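Local coordinates for protein D-mandelate dehydrogenase (Rhodotorula graminis, PDB 2W2K) that binds NAD(+) and, as a D-isomer specific 2-hydroxyacid dehydrogenase, probably interconverts D-mandelate and its keto acid, at residues 56-61 with 315-320; 75-80 with 97-102; 104-109 with 336-341; 132-137 with 148-153. One frame throughout, in Å; residues are numbered along the deposited sequence.

Contacts 1, 2 and 3 belong to one domain, built round the parallel sheet that includes strands 54-57, 83-86 and 105-107, whereas contact 4 lies on the other side of the chain's centre, its own centre 41 to 56 Å from theirs. Contacts 1 and 3 touch where F316 CD1 packs on S109 CB at 3.6 Å, and their centres are 14 Å apart. Contact 2 meets contact 3 through L99 CD2 and F106 CD1, 4.1 Å apart. Contact 1 comes closest to the dinucleotide site: the side chain of F316 is about 6 Å from G307, an NAD(+)-binding residue. Contacts 2 and 4 lie away from the annotated binding residues.

Contact 1: residues 56-61 with 315-320; sequences IKLAVE and EFERLT
T320 is the pivot of this buried contact, meeting three consecutive residues of 56-61 with three different atoms. Its CB packs 3.8 Å from CG1 of I56, the two side chains crossing nearly at right angles. T320 OG1 lies 3.4 Å from the CD2 methyl of L58, and the CG2 methyl of T320 rests 3.8 Å from K57 O. One helical turn earlier, F316 sets its CB against L58 O, while its CE2 is approached obliquely by CG2 of V60 at 4.0 Å.

The rotation of T320 is fixed from within its own helix. With chi1 at 55°, T320 OG1 occupies the crowded position between backbone N and carbonyl carbon and donates to F316 O at 2.9 Å, in the carbonyl plane and on a lone pair. F316 O thus accepts both this hydroxyl and T320 N, so the hydroxyl is satisfied although it faces a methyl group. A water donates to E317 OE2 at 2.7 Å and weakly to L58 O, linking helix and turn. The E317 carboxylate is itself held by the backbone NH groups of R14, H15 and L16. K57 points away from the helix; its NZ donates to A59 O at 3.2 Å and is also bonded to Y67 and N62, which ties down the turn following the strand.

The late helix 310-330 thereby packs against the C-terminal end of an early strand, 54-57, an arrangement characteristic of the two-domain D-2-hydroxyacid dehydrogenase fold, in which the chain returns to its first domain after completing the dinucleotide-binding one.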
loop_
_atom_site.group_PDB
_atom_site.type_symbol
_atom_site.label_atom_id
_atom_site.label_comp_id
_atom_site.label_asym_id
_atom_site.label_seq_id
_atom_site.Cartn_x
_atom_site.Cartn_y
_atom_site.Cartn_z
ATOM N N ILE B 56 -12.994 26.906 -20.477
ATOM C CA ILE B 56 -12.287 26.283 -19.324
ATOM C C ILE B 56 -13.162 25.260 -18.546
ATOM O O ILE B 56 -14.391 25.449 -18.361
ATOM C CB ILE B 56 -11.696 27.408 -18.345
ATOM C CG1 ILE B 56 -10.557 26.852 -17.448
ATOM C CG2 ILE B 56 -12.816 28.147 -17.591
ATOM C CD1 ILE B 56 -9.736 27.908 -16.623
ATOM N N LYS B 57 -12.521 24.173 -18.113
ATOM C CA LYS B 57 -13.196 23.041 -17.426
ATOM C C LYS B 57 -12.263 22.626 -16.267
ATOM O O LYS B 57 -11.217 21.963 -16.488
ATOM C CB LYS B 57 -13.419 21.893 -18.449
ATOM C CG LYS B 57 -14.324 20.678 -17.967
ATOM C CD LYS B 57 -14.222 19.530 -19.003
ATOM C CE LYS B 57 -15.109 18.291 -18.709
ATOM N NZ LYS B 57 -14.741 17.514 -17.466
ATOM N N LEU B 58 -12.618 23.044 -15.040
ATOM C CA LEU B 58 -11.697 23.007 -13.878
ATOM C C LEU B 58 -11.544 21.649 -13.161
ATOM O O LEU B 58 -10.626 21.476 -12.333
ATOM C CB LEU B 58 -12.088 24.097 -12.855
ATOM C CG LEU B 58 -11.963 25.556 -13.355
ATOM C CD1 LEU B 58 -12.714 26.533 -12.424
ATOM C CD2 LEU B 58 -10.530 25.972 -13.446
ATOM N N ALA B 59 -12.440 20.705 -13.455
ATOM C CA ALA B 59 -12.418 19.387 -12.816
ATOM C C ALA B 59 -12.961 18.314 -13.766
ATOM O O ALA B 59 -13.790 18.596 -14.628
ATOM C CB ALA B 59 -13.244 19.383 -11.495
ATOM N N VAL B 60 -12.523 17.077 -13.557
ATOM C CA VAL B 60 -12.921 15.958 -14.435
ATOM C C VAL B 60 -14.435 15.734 -14.367
ATOM O O VAL B 60 -15.102 15.482 -15.401
ATOM C CB VAL B 60 -12.128 14.659 -14.072
ATOM C CG1 VAL B 60 -12.764 13.422 -14.727
ATOM C CG2 VAL B 60 -10.664 14.782 -14.507
ATOM N N GLU B 61 -14.981 15.858 -13.153
ATOM C CA GLU B 61 -16.425 15.681 -12.920
ATOM C C GLU B 61 -17.322 16.898 -13.261
ATOM O O GLU B 61 -18.544 16.819 -13.093
ATOM C CB GLU B 61 -16.693 15.228 -11.461
ATOM C CG GLU B 61 -16.399 16.277 -10.375
ATOM C CD GLU B 61 -14.939 16.293 -9.894
ATOM O OE1 GLU B 61 -14.053 15.668 -10.515
ATOM O OE2 GLU B 61 -14.681 16.946 -8.868
ATOM N N GLU B 315 -3.203 21.246 -9.068
ATOM C CA GLU B 315 -2.493 21.319 -10.346
ATOM C C GLU B 315 -3.431 21.402 -11.585
ATOM O O GLU B 315 -3.084 22.096 -12.565
ATOM C CB GLU B 315 -1.397 20.231 -10.443
ATOM C CG GLU B 315 -0.464 20.346 -11.658
ATOM C CD GLU B 315 0.635 21.439 -11.554
ATOM O OE1 GLU B 315 0.662 22.258 -10.589
ATOM O OE2 GLU B 315 1.476 21.463 -12.489
ATOM N N PHE B 316 -4.599 20.734 -11.551
ATOM C CA PHE B 316 -5.644 20.914 -12.606
ATOM C C PHE B 316 -6.041 22.411 -12.726
ATOM O O PHE B 316 -6.091 22.968 -13.833
ATOM C CB PHE B 316 -6.949 20.085 -12.355
ATOM C CG PHE B 316 -6.822 18.587 -12.563
ATOM C CD1 PHE B 316 -5.751 18.013 -13.274
ATOM C CD2 PHE B 316 -7.809 17.741 -12.052
ATOM C CE1 PHE B 316 -5.671 16.582 -13.438
ATOM C CE2 PHE B 316 -7.742 16.342 -12.217
ATOM C CZ PHE B 316 -6.666 15.770 -12.925
ATOM N N GLU B 317 -6.361 23.050 -11.592
ATOM C CA GLU B 317 -6.712 24.490 -11.576
ATOM C C GLU B 317 -5.559 25.382 -12.057
ATOM O O GLU B 317 -5.787 26.287 -12.875
ATOM C CB GLU B 317 -7.216 24.910 -10.169
ATOM C CG GLU B 317 -8.566 24.234 -9.825
ATOM C CD GLU B 317 -9.299 24.809 -8.599
ATOM O OE1 GLU B 317 -8.769 25.727 -7.924
ATOM O OE2 GLU B 317 -10.425 24.307 -8.322
ATOM N N ARG B 318 -4.326 25.131 -11.581
ATOM C CA ARG B 318 -3.154 25.930 -12.042
ATOM C C ARG B 318 -2.889 25.786 -13.556
ATOM O O ARG B 318 -2.682 26.792 -14.246
ATOM C CB ARG B 318 -1.861 25.587 -11.256
ATOM C CG ARG B 318 -0.652 26.555 -11.581
ATOM C CD ARG B 318 0.671 26.052 -10.949
ATOM N NE ARG B 318 1.242 24.914 -11.683
ATOM C CZ ARG B 318 2.004 25.011 -12.779
ATOM N NH1 ARG B 318 2.307 26.201 -13.311
ATOM N NH2 ARG B 318 2.473 23.913 -13.354
ATOM N N LEU B 319 -2.898 24.550 -14.080
ATOM C CA LEU B 319 -2.605 24.323 -15.514
ATOM C C LEU B 319 -3.679 24.932 -16.441
ATOM O O LEU B 319 -3.345 25.618 -17.422
ATOM C CB LEU B 319 -2.389 22.814 -15.811
ATOM C CG LEU B 319 -1.035 22.213 -15.356
ATOM C CD1 LEU B 319 -1.090 20.680 -15.527
ATOM C CD2 LEU B 319 0.137 22.816 -16.145
ATOM N N THR B 320 -4.953 24.694 -16.138
ATOM C CA THR B 320 -6.047 25.245 -16.987
ATOM C C THR B 320 -5.998 26.781 -17.077
ATOM O O THR B 320 -6.054 27.343 -18.186
ATOM C CB THR B 320 -7.461 24.757 -16.563
ATOM O OG1 THR B 320 -7.700 25.044 -15.167
ATOM C CG2 THR B 320 -7.632 23.215 -16.847
HETATM O O HOH W 1 -11.817 22.094 -9.155
#

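Contact 2: residues 75-80 with 97-102; sequences SHLPSS and DALNER
R102 turns CG anti to its carbonyl carbon (chi1 -70°), runs on extended through chi2, and then bends at chi3 (83°), which carries the guanidinium across to the main chain of 75-80. There R102 NH2 donates to L77 O at 2.9 Å, but the bond is weak, its N-H...O angle being 130°. S75 O lies over one face of the same group, 3.7 Å from R102 NH1. R102 NE is engaged through a water instead: the water sits in the guanidinium plane, accepts from NE at 2.9 Å and donates to P78 O at the same distance. Two neighbouring carbonyls, those of L77 and P78, are therefore addressed by one arginine, one directly and the other by way of solvent. The partial negative charge of these oxygens would be expected to suit the cationic group at this exposed position.

Helix 96-101, which R102 directly follows, forms part of the beta-alpha-beta crossover from strand 83-86 to its parallel neighbour 105-107, and the loop 75-80 lies just ahead of the first of those strands. The contact consequently joins two connections of the flavodoxin-like parallel sheet.

Beneath the arginine the contact is apolar. L99, with CG anti to its backbone N, brings CD1 to 4.2 Å from CD1 of L77, tip to tip, and L77 also packs on L44 of helix 37-45. L77 approaches R102 as well, its CB lying 4.4 Å from R102 NE. I74 in helix 71-74 receives R102 and A98, while S75 OG bonds to D72 O within its own connection.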
loop_
_atom_site.group_PDB
_atom_site.type_symbol
_atom_site.label_atom_id
_atom_site.label_comp_id
_atom_site.label_asym_id
_atom_site.label_seq_id
_atom_site.Cartn_x
_atom_site.Cartn_y
_atom_site.Cartn_z
ATOM N N SER B 75 -19.843 21.998 -34.455
ATOM C CA SER B 75 -20.241 22.781 -35.633
ATOM C C SER B 75 -20.944 24.107 -35.278
ATOM O O SER B 75 -21.035 25.012 -36.123
ATOM C CB SER B 75 -21.114 21.947 -36.603
ATOM O OG SER B 75 -22.480 21.884 -36.180
ATOM N N HIS B 76 -21.439 24.230 -34.046
ATOM C CA HIS B 76 -22.153 25.453 -33.633
ATOM C C HIS B 76 -21.328 26.388 -32.735
ATOM O O HIS B 76 -21.870 27.361 -32.241
ATOM C CB HIS B 76 -23.480 25.104 -32.944
ATOM C CG HIS B 76 -24.414 24.322 -33.825
ATOM N ND1 HIS B 76 -24.900 24.820 -35.015
ATOM C CD2 HIS B 76 -24.916 23.069 -33.708
ATOM C CE1 HIS B 76 -25.673 23.912 -35.588
ATOM N NE2 HIS B 76 -25.698 22.840 -34.817
ATOM N N LEU B 77 -20.053 26.078 -32.495
ATOM C CA LEU B 77 -19.205 26.976 -31.689
ATOM C C LEU B 77 -18.866 28.267 -32.471
ATOM O O LEU B 77 -18.720 28.227 -33.700
ATOM C CB LEU B 77 -17.940 26.235 -31.227
ATOM C CG LEU B 77 -18.102 25.051 -30.265
ATOM C CD1 LEU B 77 -16.892 24.088 -30.358
ATOM C CD2 LEU B 77 -18.317 25.530 -28.803
ATOM N N PRO B 78 -18.756 29.424 -31.780
ATOM C CA PRO B 78 -18.441 30.663 -32.527
ATOM C C PRO B 78 -17.027 30.643 -33.163
ATOM O O PRO B 78 -16.086 30.086 -32.587
ATOM C CB PRO B 78 -18.548 31.763 -31.450
ATOM C CG PRO B 78 -18.275 31.050 -30.139
ATOM C CD PRO B 78 -18.888 29.665 -30.326
ATOM N N SER B 79 -16.882 31.249 -34.347
ATOM C CA SER B 79 -15.585 31.242 -35.061
ATOM C C SER B 79 -14.466 32.050 -34.368
ATOM O O SER B 79 -13.270 31.888 -34.701
ATOM C CB SER B 79 -15.758 31.694 -36.516
ATOM O OG SER B 79 -16.164 30.575 -37.293
ATOM N N SER B 80 -14.864 32.895 -33.413
ATOM C CA SER B 80 -13.938 33.617 -32.498
ATOM C C SER B 80 -13.137 32.697 -31.546
ATOM O O SER B 80 -12.104 33.112 -30.956
ATOM C CB SER B 80 -14.755 34.611 -31.638
ATOM O OG SER B 80 -15.760 33.946 -30.865
ATOM N N ASP B 97 -10.201 15.730 -33.521
ATOM C CA ASP B 97 -9.974 16.131 -34.923
ATOM C C ASP B 97 -10.993 17.183 -35.428
ATOM O O ASP B 97 -10.621 18.111 -36.160
ATOM C CB ASP B 97 -9.897 14.913 -35.864
ATOM C CG ASP B 97 -8.651 14.028 -35.605
ATOM O OD1 ASP B 97 -7.676 14.458 -34.944
ATOM O OD2 ASP B 97 -8.651 12.871 -36.069
ATOM N N ALA B 98 -12.255 17.059 -35.031
ATOM C CA ALA B 98 -13.273 18.052 -35.410
ATOM C C ALA B 98 -12.998 19.443 -34.800
ATOM O O ALA B 98 -13.241 20.471 -35.448
ATOM C CB ALA B 98 -14.679 17.579 -35.058
ATOM N N LEU B 99 -12.527 19.469 -33.550
ATOM C CA LEU B 99 -12.150 20.733 -32.879
ATOM C C LEU B 99 -10.967 21.425 -33.577
ATOM O O LEU B 99 -11.035 22.609 -33.901
ATOM C CB LEU B 99 -11.836 20.456 -31.393
ATOM C CG LEU B 99 -11.685 21.678 -30.473
ATOM C CD1 LEU B 99 -12.981 22.489 -30.330
ATOM C CD2 LEU B 99 -11.172 21.265 -29.087
ATOM N N ASN B 100 -9.886 20.682 -33.825
ATOM C CA ASN B 100 -8.715 21.224 -34.544
ATOM C C ASN B 100 -9.023 21.717 -35.976
ATOM O O ASN B 100 -8.397 22.689 -36.442
ATOM C CB ASN B 100 -7.570 20.190 -34.592
ATOM C CG ASN B 100 -6.883 19.951 -33.231
ATOM O OD1 ASN B 100 -6.999 20.732 -32.261
ATOM N ND2 ASN B 100 -6.156 18.845 -33.164
ATOM N N GLU B 101 -9.974 21.061 -36.662
ATOM C CA GLU B 101 -10.445 21.488 -38.002
ATOM C C GLU B 101 -10.991 22.914 -38.009
ATOM O O GLU B 101 -10.837 23.632 -39.010
ATOM C CB GLU B 101 -11.486 20.491 -38.564
ATOM C CG GLU B 101 -12.126 20.851 -39.944
ATOM C CD GLU B 101 -13.112 19.776 -40.443
ATOM O OE1 GLU B 101 -14.100 19.485 -39.737
ATOM O OE2 GLU B 101 -12.887 19.208 -41.534
ATOM N N ARG B 102 -11.579 23.348 -36.881
ATOM C CA ARG B 102 -12.088 24.722 -36.709
ATOM C C ARG B 102 -11.012 25.726 -36.263
ATOM O O ARG B 102 -11.320 26.889 -35.948
ATOM C CB ARG B 102 -13.263 24.757 -35.707
ATOM C CG ARG B 102 -14.548 24.116 -36.195
ATOM C CD ARG B 102 -15.704 24.317 -35.214
ATOM N NE ARG B 102 -16.411 25.603 -35.322
ATOM C CZ ARG B 102 -17.286 25.929 -36.278
ATOM N NH1 ARG B 102 -17.558 25.098 -37.300
ATOM N NH2 ARG B 102 -17.867 27.126 -36.240
HETATM O O HOH W 2 -15.167 27.398 -33.382
#

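Contact 3: residues 104-109 with 336-341; sequences VAFANS and TPAGKV
A107 and P337 form a single antiparallel bridge as a non-hydrogen-bonded pair, their CA atoms 4.3 Å apart, with hydrogen bonds between the flanking residues. A338 N donates to F106 O at 3.1 Å, nearly straight at 170° although it arrives above the carbonyl plane; N108 N gives only a weak bond to T336 O.

T336 extends the pairing with its side chain. Chi1 of 52° puts T336 OG1 in the crowded position, from which it donates to N108 O at 2.7 Å, also from above the carbonyl plane; N323 OD1 is a weak further partner of this hydroxyl. In this way the segment after helix 310-330 runs along strand 105-107, one of the two outermost strands of the domain's parallel sheet within this chain, so that the last part of the polypeptide lines the sheet edge against the direction of its strands.

F106, its CG anti to the backbone N, brings CD2 to 4.1 Å from A338 CB, while its ring meets F84 edge-to-face. From the same side of the strand, N108 ND2 approaches this methyl, A338 CB, at 4.0 Å. N108 OD1 accepts from R110 N and from a water that also donates to P337 O. A second water accepts from F106 N at 2.9 Å, close to A338 O and K340 O.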
loop_
_atom_site.group_PDB
_atom_site.type_symbol
_atom_site.label_atom_id
_atom_site.label_comp_id
_atom_site.label_asym_id
_atom_site.label_seq_id
_atom_site.Cartn_x
_atom_site.Cartn_y
_atom_site.Cartn_z
ATOM N N VAL B 104 -9.138 25.490 -33.513
ATOM C CA VAL B 104 -9.163 25.590 -32.045
ATOM C C VAL B 104 -8.076 24.695 -31.418
ATOM O O VAL B 104 -8.063 23.491 -31.654
ATOM C CB VAL B 104 -10.559 25.205 -31.441
ATOM C CG1 VAL B 104 -10.561 25.379 -29.882
ATOM C CG2 VAL B 104 -11.705 26.009 -32.107
ATOM N N ALA B 105 -7.193 25.301 -30.613
ATOM C CA ALA B 105 -6.117 24.605 -29.900
ATOM C C ALA B 105 -6.671 23.947 -28.636
ATOM O O ALA B 105 -7.521 24.530 -27.961
ATOM C CB ALA B 105 -4.996 25.614 -29.515
ATOM N N PHE B 106 -6.188 22.746 -28.312
ATOM C CA PHE B 106 -6.612 22.038 -27.083
ATOM C C PHE B 106 -5.416 21.774 -26.135
ATOM O O PHE B 106 -4.292 21.509 -26.582
ATOM C CB PHE B 106 -7.340 20.719 -27.437
ATOM C CG PHE B 106 -7.967 19.997 -26.239
ATOM C CD1 PHE B 106 -9.107 20.517 -25.597
ATOM C CD2 PHE B 106 -7.441 18.773 -25.790
ATOM C CE1 PHE B 106 -9.697 19.851 -24.488
ATOM C CE2 PHE B 106 -8.020 18.099 -24.689
ATOM C CZ PHE B 106 -9.155 18.654 -24.033
ATOM N N ALA B 107 -5.678 21.857 -24.837
ATOM C CA ALA B 107 -4.747 21.427 -23.791
ATOM C C ALA B 107 -5.478 20.561 -22.767
ATOM O O ALA B 107 -6.574 20.929 -22.291
ATOM C CB ALA B 107 -4.138 22.644 -23.087
ATOM N N ASN B 108 -4.882 19.411 -22.433
ATOM C CA ASN B 108 -5.286 18.677 -21.225
ATOM C C ASN B 108 -4.429 19.147 -20.019
ATOM O O ASN B 108 -3.822 20.225 -20.072
ATOM C CB ASN B 108 -5.212 17.154 -21.438
ATOM C CG ASN B 108 -3.802 16.663 -21.816
ATOM O OD1 ASN B 108 -2.808 17.349 -21.608
ATOM N ND2 ASN B 108 -3.725 15.426 -22.347
ATOM N N SER B 109 -4.412 18.365 -18.943
ATOM C CA SER B 109 -3.615 18.671 -17.754
ATOM C C SER B 109 -2.651 17.493 -17.485
ATOM O O SER B 109 -2.477 17.069 -16.342
ATOM C CB SER B 109 -4.537 19.001 -16.541
ATOM O OG SER B 109 -5.378 20.139 -16.819
ATOM N N THR B 336 0.826 22.229 -21.958
ATOM C CA THR B 336 0.348 20.833 -22.111
ATOM C C THR B 336 -0.592 20.626 -23.311
ATOM O O THR B 336 -1.732 20.187 -23.149
ATOM C CB THR B 336 -0.340 20.293 -20.812
ATOM O OG1 THR B 336 -1.370 21.207 -20.373
ATOM C CG2 THR B 336 0.684 20.094 -19.679
ATOM N N PRO B 337 -0.108 20.908 -24.539
ATOM C CA PRO B 337 -0.974 20.724 -25.698
ATOM C C PRO B 337 -1.282 19.246 -25.932
ATOM O O PRO B 337 -0.475 18.372 -25.561
ATOM C CB PRO B 337 -0.119 21.237 -26.858
ATOM C CG PRO B 337 1.304 21.049 -26.388
ATOM C CD PRO B 337 1.234 21.392 -24.928
ATOM N N ALA B 338 -2.457 18.989 -26.502
ATOM C CA ALA B 338 -2.812 17.680 -27.044
ATOM C C ALA B 338 -3.471 17.877 -28.404
ATOM O O ALA B 338 -4.391 18.709 -28.551
ATOM C CB ALA B 338 -3.746 16.914 -26.086
ATOM N N GLY B 339 -3.031 17.092 -29.392
ATOM C CA GLY B 339 -3.498 17.252 -30.768
ATOM C C GLY B 339 -2.643 18.289 -31.479
ATOM O O GLY B 339 -1.486 18.494 -31.098
ATOM N N LYS B 340 -3.219 18.957 -32.487
ATOM C CA LYS B 340 -2.492 19.955 -33.300
ATOM C C LYS B 340 -2.018 21.165 -32.492
ATOM O O LYS B 340 -2.738 21.654 -31.609
ATOM C CB LYS B 340 -3.340 20.444 -34.484
ATOM C CG LYS B 340 -3.509 19.423 -35.618
ATOM N N VAL B 341 -0.820 21.653 -32.816
ATOM C CA VAL B 341 -0.250 22.866 -32.172
ATOM C C VAL B 341 -0.478 24.116 -33.038
ATOM O O VAL B 341 -0.295 24.067 -34.265
ATOM C CB VAL B 341 1.256 22.670 -31.842
ATOM C CG1 VAL B 341 1.938 23.988 -31.439
ATOM C CG2 VAL B 341 1.450 21.612 -30.764
HETATM O O HOH W 3 -4.987 20.767 -30.130
HETATM O O HOH W 4 -2.590 22.511 -28.776
HETATM O O HOH W 5 -0.440 16.978 -23.068
#

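Contact 4: residues 132-137 with 148-153; sequences ASYSER and NRVHLE
The polar part of this contact centres on Y134, whose OH donates to E153 OE1 at 2.7 Å. The acceptor uses its syn lone pair and sits at the ring edge, in the ring plane, while ring and carboxylate planes are turned 70° apart. Both side chains have CG anti to the backbone N, and E153 stays extended beyond it, so the two reach across the helix pair and meet at their ends. E153 OE2 forms a salt bridge to K297, which probably steadies the negative charge of the carboxylate. A water donates to Y134 OH at 2.7 Å and accepts more loosely from R149 NH1 at 3.2 Å.

Helices 132-139 and 144-154 form an antiparallel helical hairpin: the two segments run at 170°, their axes 10.1 Å apart. S133, S135 and E136 hydrogen-bond to side chains of the neighbouring subunit, consistent with the dimerisation arm of this dehydrogenase family.

Apolar packing comes from V150. Its CG1 lies 3.8 Å from Y134 CE2, its CG2 lies 3.9 Å from the phenolic OH of Y134, and CG1 also approaches S135 CA at 4.4 Å, where the backbones come nearest. The tyrosine ring additionally meets that of H298 edge-to-face.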
loop_
_atom_site.group_PDB
_atom_site.type_symbol
_atom_site.label_atom_id
_atom_site.label_comp_id
_atom_site.label_asym_id
_atom_site.label_seq_id
_atom_site.Cartn_x
_atom_site.Cartn_y
_atom_site.Cartn_z
ATOM N N ALA B 132 -4.402 -8.648 1.370
ATOM C CA ALA B 132 -4.891 -7.708 2.395
ATOM C C ALA B 132 -6.391 -7.423 2.286
ATOM O O ALA B 132 -7.068 -7.147 3.298
ATOM C CB ALA B 132 -4.087 -6.408 2.336
ATOM N N SER B 133 -6.914 -7.480 1.063
ATOM C CA SER B 133 -8.341 -7.248 0.819
ATOM C C SER B 133 -9.208 -8.296 1.553
ATOM O O SER B 133 -10.209 -7.950 2.208
ATOM C CB SER B 133 -8.639 -7.211 -0.687
ATOM O OG SER B 133 -10.007 -6.895 -0.910
ATOM N N TYR B 134 -8.801 -9.560 1.449
ATOM C CA TYR B 134 -9.434 -10.690 2.152
ATOM C C TYR B 134 -9.305 -10.530 3.680
ATOM O O TYR B 134 -10.279 -10.752 4.429
ATOM C CB TYR B 134 -8.787 -11.996 1.676
ATOM C CG TYR B 134 -9.364 -13.295 2.227
ATOM C CD1 TYR B 134 -10.714 -13.620 2.033
ATOM C CD2 TYR B 134 -8.549 -14.205 2.898
ATOM C CE1 TYR B 134 -11.248 -14.829 2.526
ATOM C CE2 TYR B 134 -9.067 -15.421 3.389
ATOM C CZ TYR B 134 -10.418 -15.723 3.189
ATOM O OH TYR B 134 -10.943 -16.918 3.653
ATOM N N SER B 135 -8.112 -10.159 4.145
ATOM C CA SER B 135 -7.875 -9.885 5.561
ATOM C C SER B 135 -8.800 -8.786 6.129
ATOM O O SER B 135 -9.320 -8.944 7.246
ATOM C CB SER B 135 -6.390 -9.531 5.800
ATOM O OG SER B 135 -6.059 -9.501 7.185
ATOM N N GLU B 136 -9.002 -7.687 5.383
ATOM C CA GLU B 136 -9.929 -6.620 5.832
ATOM C C GLU B 136 -11.359 -7.167 6.029
ATOM O O GLU B 136 -12.004 -6.912 7.061
ATOM C CB GLU B 136 -9.943 -5.407 4.868
ATOM C CG GLU B 136 -8.638 -4.582 4.810
ATOM C CD GLU B 136 -8.835 -3.115 4.313
ATOM O OE1 GLU B 136 -9.929 -2.535 4.511
ATOM O OE2 GLU B 136 -7.880 -2.523 3.750
ATOM N N ARG B 137 -11.853 -7.924 5.052
ATOM C CA ARG B 137 -13.231 -8.471 5.143
ATOM C C ARG B 137 -13.436 -9.413 6.338
ATOM O O ARG B 137 -14.484 -9.355 6.999
ATOM C CB ARG B 137 -13.665 -9.115 3.821
ATOM C CG ARG B 137 -13.935 -8.066 2.757
ATOM C CD ARG B 137 -14.749 -8.536 1.556
ATOM N NE ARG B 137 -14.331 -9.805 0.969
ATOM C CZ ARG B 137 -13.283 -9.986 0.168
ATOM N NH1 ARG B 137 -12.465 -8.998 -0.150
ATOM N NH2 ARG B 137 -13.046 -11.188 -0.304
ATOM N N ASN B 148 -8.791 -15.537 13.775
ATOM C CA ASN B 148 -7.700 -16.509 13.866
ATOM C C ASN B 148 -7.559 -17.426 12.639
ATOM O O ASN B 148 -6.435 -17.774 12.226
ATOM C CB ASN B 148 -7.805 -17.350 15.154
ATOM C CG ASN B 148 -7.592 -16.525 16.427
ATOM O OD1 ASN B 148 -8.171 -16.829 17.480
ATOM N ND2 ASN B 148 -6.756 -15.497 16.346
ATOM N N ARG B 149 -8.684 -17.842 12.073
ATOM C CA ARG B 149 -8.645 -18.768 10.948
ATOM C C ARG B 149 -8.018 -18.125 9.699
ATOM O O ARG B 149 -7.193 -18.753 9.009
ATOM C CB ARG B 149 -10.047 -19.279 10.621
ATOM C CG ARG B 149 -10.106 -20.261 9.441
ATOM C CD ARG B 149 -11.510 -20.821 9.222
ATOM N NE ARG B 149 -12.574 -19.816 9.329
ATOM C CZ ARG B 149 -13.004 -19.033 8.336
ATOM N NH1 ARG B 149 -12.462 -19.101 7.126
ATOM N NH2 ARG B 149 -13.989 -18.169 8.559
ATOM N N VAL B 150 -8.420 -16.887 9.417
ATOM C CA VAL B 150 -7.928 -16.168 8.217
ATOM C C VAL B 150 -6.462 -15.727 8.350
ATOM O O VAL B 150 -5.719 -15.745 7.363
ATOM C CB VAL B 150 -8.875 -15.014 7.818
ATOM C CG1 VAL B 150 -8.209 -14.058 6.803
ATOM C CG2 VAL B 150 -10.146 -15.591 7.211
ATOM N N HIS B 151 -6.046 -15.388 9.572
ATOM C CA HIS B 151 -4.637 -15.123 9.920
ATOM C C HIS B 151 -3.751 -16.299 9.488
ATOM O O HIS B 151 -2.711 -16.105 8.837
ATOM C CB HIS B 151 -4.495 -14.858 11.424
ATOM C CG HIS B 151 -3.088 -14.590 11.876
ATOM N ND1 HIS B 151 -2.248 -15.581 12.337
ATOM C CD2 HIS B 151 -2.386 -13.437 11.964
ATOM C CE1 HIS B 151 -1.082 -15.052 12.665
ATOM N NE2 HIS B 151 -1.145 -13.749 12.463
ATOM N N LEU B 152 -4.183 -17.517 9.812
ATOM C CA LEU B 152 -3.422 -18.730 9.435
ATOM C C LEU B 152 -3.500 -19.042 7.931
ATOM O O LEU B 152 -2.478 -19.358 7.311
ATOM C CB LEU B 152 -3.846 -19.941 10.277
ATOM C CG LEU B 152 -3.544 -19.846 11.788
ATOM C CD1 LEU B 152 -3.999 -21.108 12.514
ATOM C CD2 LEU B 152 -2.064 -19.555 12.114
ATOM N N GLU B 153 -4.696 -18.920 7.348
ATOM C CA GLU B 153 -4.921 -19.208 5.931
ATOM C C GLU B 153 -4.017 -18.349 5.017
ATOM O O GLU B 153 -3.418 -18.860 4.052
ATOM C CB GLU B 153 -6.404 -19.016 5.572
ATOM C CG GLU B 153 -6.790 -19.441 4.126
ATOM C CD GLU B 153 -8.172 -18.948 3.676
ATOM O OE1 GLU B 153 -9.041 -18.653 4.538
ATOM O OE2 GLU B 153 -8.403 -18.866 2.442
HETATM O O HOH W 6 -13.316 -16.974 4.839
#